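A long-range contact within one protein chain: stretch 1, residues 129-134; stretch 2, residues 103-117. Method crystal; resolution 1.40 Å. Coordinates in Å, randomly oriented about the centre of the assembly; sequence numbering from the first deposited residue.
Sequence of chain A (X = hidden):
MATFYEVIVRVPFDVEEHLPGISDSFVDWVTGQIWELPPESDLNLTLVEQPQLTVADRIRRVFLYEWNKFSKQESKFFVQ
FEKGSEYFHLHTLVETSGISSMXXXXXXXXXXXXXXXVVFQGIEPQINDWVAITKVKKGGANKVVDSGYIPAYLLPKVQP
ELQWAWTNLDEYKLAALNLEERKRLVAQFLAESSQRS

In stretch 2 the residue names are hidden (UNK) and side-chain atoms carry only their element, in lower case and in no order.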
# COMPACT_ATOMS: atom_id res chain seq x y z
N ASP A 129 9.78 2.53 12.05
CA ASP A 129 8.35 2.22 11.94
C ASP A 129 7.94 1.99 10.50
O ASP A 129 6.96 2.57 10.03
CB ASP A 129 7.51 3.37 12.54
CG ASP A 129 7.85 3.66 13.99
OD1 ASP A 129 8.03 2.71 14.78
OD2 ASP A 129 7.94 4.86 14.34
N TRP A 130 8.66 1.12 9.80
CA TRP A 130 8.35 0.88 8.40
C TRP A 130 7.03 0.15 8.13
O TRP A 130 6.55 0.15 7.01
CB TRP A 130 9.54 0.25 7.66
CG TRP A 130 9.81 -1.18 7.96
CD1 TRP A 130 10.44 -1.69 9.07
CD2 TRP A 130 9.48 -2.30 7.13
NE1 TRP A 130 10.51 -3.06 8.97
CE2 TRP A 130 9.94 -3.46 7.79
CE3 TRP A 130 8.85 -2.43 5.88
CZ2 TRP A 130 9.78 -4.74 7.25
CZ3 TRP A 130 8.70 -3.70 5.34
CH2 TRP A 130 9.16 -4.84 6.03
N VAL A 131 6.47 -0.50 9.15
CA VAL A 131 5.16 -1.15 9.02
C VAL A 131 4.39 -0.60 10.21
O VAL A 131 4.62 -1.01 11.35
CB VAL A 131 5.22 -2.69 9.10
CG1 VAL A 131 3.81 -3.27 9.03
CG2 VAL A 131 6.05 -3.24 7.95
N ALA A 132 3.51 0.37 9.96
CA ALA A 132 2.77 1.02 11.03
C ALA A 132 1.25 1.03 10.87
O ALA A 132 0.72 1.43 9.84
CB ALA A 132 3.27 2.46 11.19
N ILE A 133 0.55 0.60 11.92
CA ILE A 133 -0.91 0.60 11.93
C ILE A 133 -1.35 2.02 12.30
O ILE A 133 -0.86 2.60 13.28
CB ILE A 133 -1.48 -0.35 13.00
CG1 ILE A 133 -1.00 -1.78 12.76
CG2 ILE A 133 -3.01 -0.29 12.99
CD1 ILE A 133 -1.30 -2.72 13.91
N THR A 134 -2.24 2.60 11.51
CA THR A 134 -2.72 3.95 11.81
C THR A 134 -3.60 3.89 13.06
O THR A 134 -4.50 3.04 13.17
CB THR A 134 -3.49 4.55 10.62
OG1 THR A 134 -2.63 4.57 9.48
CG2 THR A 134 -3.93 5.97 10.93
N UNK A 103 -6.09 -7.95 18.44
CA UNK A 103 -5.14 -8.91 17.90
C UNK A 103 -4.38 -8.39 16.66
O UNK A 103 -3.35 -8.96 16.27
c UNK A 103 -5.84 -10.26 17.59
c UNK A 103 -6.66 -10.17 16.31
c UNK A 103 -4.83 -11.38 17.52
N UNK A 104 -4.87 -7.30 16.08
CA UNK A 104 -4.26 -6.71 14.89
C UNK A 104 -2.75 -6.46 15.03
O UNK A 104 -2.00 -6.70 14.08
c UNK A 104 -4.97 -5.40 14.52
c UNK A 104 -4.82 -5.59 12.02
c UNK A 104 -5.24 -3.37 13.08
c UNK A 104 -4.53 -4.71 13.22
N UNK A 105 -2.32 -5.99 16.19
CA UNK A 105 -0.91 -5.73 16.41
C UNK A 105 -0.06 -6.96 16.17
O UNK A 105 0.94 -6.92 15.46
N UNK A 106 -0.47 -8.09 16.76
CA UNK A 106 0.27 -9.33 16.59
C UNK A 106 0.24 -9.79 15.14
O UNK A 106 1.27 -10.21 14.60
n UNK A 106 -1.05 -13.36 17.67
c UNK A 106 -0.31 -10.42 17.50
c UNK A 106 0.64 -11.57 17.76
n UNK A 106 -3.06 -14.40 17.27
n UNK A 106 -2.59 -13.61 19.37
c UNK A 106 -2.24 -13.78 18.10
c UNK A 106 -0.05 -12.70 18.50
N UNK A 107 -0.92 -9.71 14.50
CA UNK A 107 -1.06 -10.11 13.11
C UNK A 107 -0.13 -9.32 12.19
O UNK A 107 0.61 -9.89 11.39
c UNK A 107 -3.00 -12.09 13.90
c UNK A 107 -4.82 -10.92 12.88
o UNK A 107 -6.11 -13.92 14.53
c UNK A 107 -5.71 -11.89 13.34
c UNK A 107 -3.88 -13.07 14.36
c UNK A 107 -3.46 -11.01 13.15
c UNK A 107 -5.23 -12.96 14.08
c UNK A 107 -2.50 -9.95 12.63
N UNK A 108 -0.16 -7.99 12.33
CA UNK A 108 0.68 -7.12 11.51
C UNK A 108 2.16 -7.38 11.78
O UNK A 108 2.98 -7.32 10.86
c UNK A 108 -1.09 -5.39 11.14
c UNK A 108 0.30 -5.63 11.71
c UNK A 108 1.30 -4.71 11.01
N UNK A 109 2.49 -7.71 13.03
CA UNK A 109 3.87 -8.03 13.40
C UNK A 109 4.30 -9.29 12.64
O UNK A 109 5.43 -9.38 12.13
c UNK A 109 3.95 -8.26 14.91
o UNK A 109 5.28 -8.57 15.30
N UNK A 110 3.40 -10.26 12.54
CA UNK A 110 3.68 -11.50 11.82
C UNK A 110 3.82 -11.22 10.32
O UNK A 110 4.67 -11.81 9.65
n UNK A 110 0.77 -14.00 14.78
c UNK A 110 2.58 -12.54 12.06
c UNK A 110 1.49 -14.15 13.68
c UNK A 110 2.60 -13.14 13.46
o UNK A 110 1.28 -15.06 12.87
N UNK A 111 2.99 -10.32 9.80
CA UNK A 111 3.07 -9.96 8.39
C UNK A 111 4.42 -9.30 8.12
O UNK A 111 5.07 -9.61 7.12
c UNK A 111 1.92 -9.02 7.97
c UNK A 111 0.57 -9.74 8.14
c UNK A 111 -0.64 -8.90 7.80
c UNK A 111 2.11 -8.59 6.52
N UNK A 112 4.85 -8.42 9.01
CA UNK A 112 6.14 -7.75 8.86
C UNK A 112 7.27 -8.79 8.79
O UNK A 112 8.15 -8.70 7.93
c UNK A 112 7.89 -4.99 10.98
c UNK A 112 7.76 -6.09 9.95
n UNK A 112 6.74 -5.53 14.42
n UNK A 112 6.01 -4.02 12.86
c UNK A 112 6.83 -5.01 13.21
c UNK A 112 6.40 -6.78 10.01
n UNK A 112 7.72 -5.48 12.34
N UNK A 113 7.22 -9.78 9.68
CA UNK A 113 8.22 -10.84 9.70
C UNK A 113 8.23 -11.60 8.37
O UNK A 113 9.29 -11.95 7.84
c UNK A 113 7.96 -11.79 10.86
N UNK A 114 7.04 -11.85 7.82
CA UNK A 114 6.91 -12.55 6.55
C UNK A 114 7.52 -11.71 5.42
O UNK A 114 8.19 -12.23 4.53
c UNK A 114 5.45 -12.88 6.26
n UNK A 114 5.25 -15.56 3.65
c UNK A 114 5.18 -13.48 4.88
c UNK A 114 5.68 -14.91 4.72
o UNK A 114 6.45 -15.42 5.54
N UNK A 115 7.29 -10.40 5.46
CA UNK A 115 7.84 -9.50 4.44
C UNK A 115 9.37 -9.55 4.48
O UNK A 115 10.03 -9.60 3.44
c UNK A 115 5.61 -7.97 2.92
c UNK A 115 7.37 -8.06 4.67
c UNK A 115 5.53 -6.37 4.83
c UNK A 115 5.89 -7.78 4.39
N UNK A 116 9.93 -9.53 5.68
CA UNK A 116 11.38 -9.57 5.85
C UNK A 116 11.97 -10.83 5.20
O UNK A 116 12.97 -10.76 4.49
c UNK A 116 11.39 -8.11 7.90
c UNK A 116 13.27 -9.73 7.55
c UNK A 116 11.77 -9.49 7.35
N UNK A 117 11.32 -11.97 5.42
CA UNK A 117 11.80 -13.22 4.85
C UNK A 117 11.63 -13.35 3.34
O UNK A 117 12.57 -13.69 2.62
c UNK A 117 11.56 -14.59 6.99
c UNK A 117 11.12 -14.41 5.55
c UNK A 117 11.02 -15.87 7.60
n UNK A 117 9.06 -17.00 8.57
c UNK A 117 9.53 -15.81 7.81
O HOH W 1 3.26 -2.52 13.42

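Position 103 has three side-chain carbons, one carrying the other two, and touches nothing on the strand: Val103, partly exposed and out of reach, where a small apolar group makes no demands. Position 104 has four carbons forked at the second, and they touch Ile133; this is Leu104. Its CB points toward the strand, and CD2 of Leu104 lies 3.8 Å from CG2 of Ile133, an apolar contact that suits a leucine.

Position 105 has no side-chain atoms, and its bare CA packs 3.9 Å from CD1 of Ile133; it is Gly105, although a CB would also have room. Position 106 carries three carbons, a nitrogen, and a carbon with two more nitrogens, touching nothing: Arg106, pointing away, where its charge stays exposed. At 107 one carbon leads to a six-carbon ring bearing an oxygen, clear of the strand; this is Tyr107, partly exposed, whose end leads away.

Position 108 is a carbon carrying two others, which touch Val131 and Ile133: Val108. Its compact, beta-branched side chain points toward the strand: CG1 of Val108 is 3.5 Å from CG1 of Val131, and CG2 of Val108 is 3.9 Å from CD1 of Ile133. Position 109, one carbon and one oxygen, is Ser109, facing away, where a small polar group is at ease. Position 110 has three carbons, the third bearing an oxygen and a nitrogen: Gln110, out of reach and partly exposed, as suits an amide.

Position 111 has four carbons forked at the first, one arm two carbons long. This is Ile111, directed sideways without a contact here, its apolar bulk suited to burial. Position 112 has three carbons, a nitrogen, and a carbon with two nitrogens, touching Trp130 and Val131: Arg112. Its CG packs 3.6 Å from CZ2 of Trp130, while NH1 of Arg112 donates to a water (O at 3.2 Å) that in turn donates to O of Val131 (2.9 Å from the water O).

Position 113, a single carbon, is Ala113, small, exposed and facing away. Position 114 repeats the three-carbon amide pattern: Gln114, out of reach and partly exposed, suiting a polar end. Position 115 has four carbons forked at the second, touching Trp130 and Val131: Leu115. It points toward the strand, its CB 3.9 Å from CH2 of Trp130 and its CD1 4.4 Å from CG2 of Val131, so one apolar chain spans both. Position 116, a carbon carrying two others, touches Trp130: Val116, compact and buried, whose CG2 meets the ring edge 3.8 Å from CZ2 of Trp130. Position 117, four carbons in a row ending in nitrogen, is Lys117, out of reach, its charge exposed.

The strand and helix run nearly antiparallel, at 163°, with axes 9.3 Å apart. Val131 and Ile133 point toward the helix while Ala132 points away, as strand alternation requires. No direct hydrogen bond joins the stretches; apolar packing holds them, supplemented by the water bridge.

Stretch 2 103-117: VLGRYVSQIRAQLVK
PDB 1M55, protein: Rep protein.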